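Local coordinates for type IV pilus secretin PilQ family protein (Vibrio cholerae, PDB 6W6M), which forms the outer-membrane secretin channel of the type IVa competence pilus, required for natural competence and probably the passage for the pilus, at the interface of chains A and B. Numbering follows the deposited sequence. Chains: chain A/B, Type IV pilus secretin PilQ family protein.

The interface of chains A and B. Residues chain A 391-393; chain B 354-355, 379.
A:Ala393 and B:Gly354 meet as an antiparallel beta bridge that joins strand 390-397 of one subunit to the short strand 352-354 of its neighbour. The B:Gly354 amide N donates to the A:Ala393 carbonyl O at 3.0 Å; the return bond, from A:Ala393 N to B:Gly354 O, is weak at 3.4 Å.

At B:Gly355, the first loop residue after strand 352-354, a side chain takes over the contact. The A:Ser391 hydroxyl OG donates to the B:Gly355 carbonyl O at 3.0 Å, approaching from above the carbonyl plane, 37° out of it, rather than along a lone pair. Chi1 of 46° sets OG between the serine's own backbone N and carbonyl carbon, and from there the hydroxyl points toward chain B.

A:Ile392 projects to the opposite face of its strand from the serine. Its CG1 is anti to the backbone N (chi1 -167°) and rests 3.7 Å from B:Gly354 O, a van der Waals contact with a carbonyl. The amide end of B:Asn379 approaches this same branch obliquely, with OD1 3.8 Å from A:Ile392 CG1. That OD1 also comes within 3.4 Å of A:Ser391 O; as modelled, it faces another oxygen and no bond is formed. At this resolution the amide could be turned over, which would put ND2 there, so the contact says little. B:Asn379 nevertheless has 31 Å² of surface hidden by chain A, which supports a packing role.

The patch buries 115 Å² in total and forms part of the contact between adjacent copies in the 14-subunit assembly. By linking strand 390-397 of one subunit to the end of strand 352-354 and the following loop of the next, it likely contributes to holding neighbouring subunits in register around the secretin channel.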
# COMPACT_ATOMS: atom_id res chain seq x y z
N SER A 391 43.10 -59.80 -1.81
CA SER A 391 43.98 -60.00 -2.95
C SER A 391 45.08 -61.00 -2.62
O SER A 391 45.23 -61.45 -1.49
CB SER A 391 44.60 -58.68 -3.39
OG SER A 391 45.07 -57.95 -2.27
N ILE A 392 45.85 -61.35 -3.64
CA ILE A 392 47.08 -62.12 -3.47
C ILE A 392 47.93 -61.94 -4.72
O ILE A 392 47.43 -61.93 -5.84
CB ILE A 392 46.78 -63.61 -3.18
CG1 ILE A 392 48.05 -64.32 -2.70
CG2 ILE A 392 46.21 -64.32 -4.39
CD1 ILE A 392 47.85 -65.76 -2.36
N ALA A 393 49.24 -61.78 -4.52
CA ALA A 393 50.15 -61.42 -5.59
C ALA A 393 51.50 -62.13 -5.69
O ALA A 393 52.21 -62.26 -4.69
CB ALA A 393 50.40 -59.92 -5.53
N GLY B 354 53.13 -62.18 -1.79
CA GLY B 354 52.71 -61.10 -0.92
C GLY B 354 51.22 -60.89 -1.01
O GLY B 354 50.47 -61.80 -1.37
N GLY B 355 50.79 -59.69 -0.65
CA GLY B 355 49.38 -59.34 -0.61
C GLY B 355 49.06 -58.16 -1.51
O GLY B 355 47.96 -57.61 -1.44
N ASN B 379 46.79 -59.42 3.45
CA ASN B 379 46.05 -60.15 2.44
C ASN B 379 44.55 -60.00 2.65
O ASN B 379 43.82 -59.57 1.75
CB ASN B 379 46.43 -61.63 2.45
CG ASN B 379 47.62 -61.93 1.59
OD1 ASN B 379 47.55 -62.77 0.70
ND2 ASN B 379 48.72 -61.26 1.84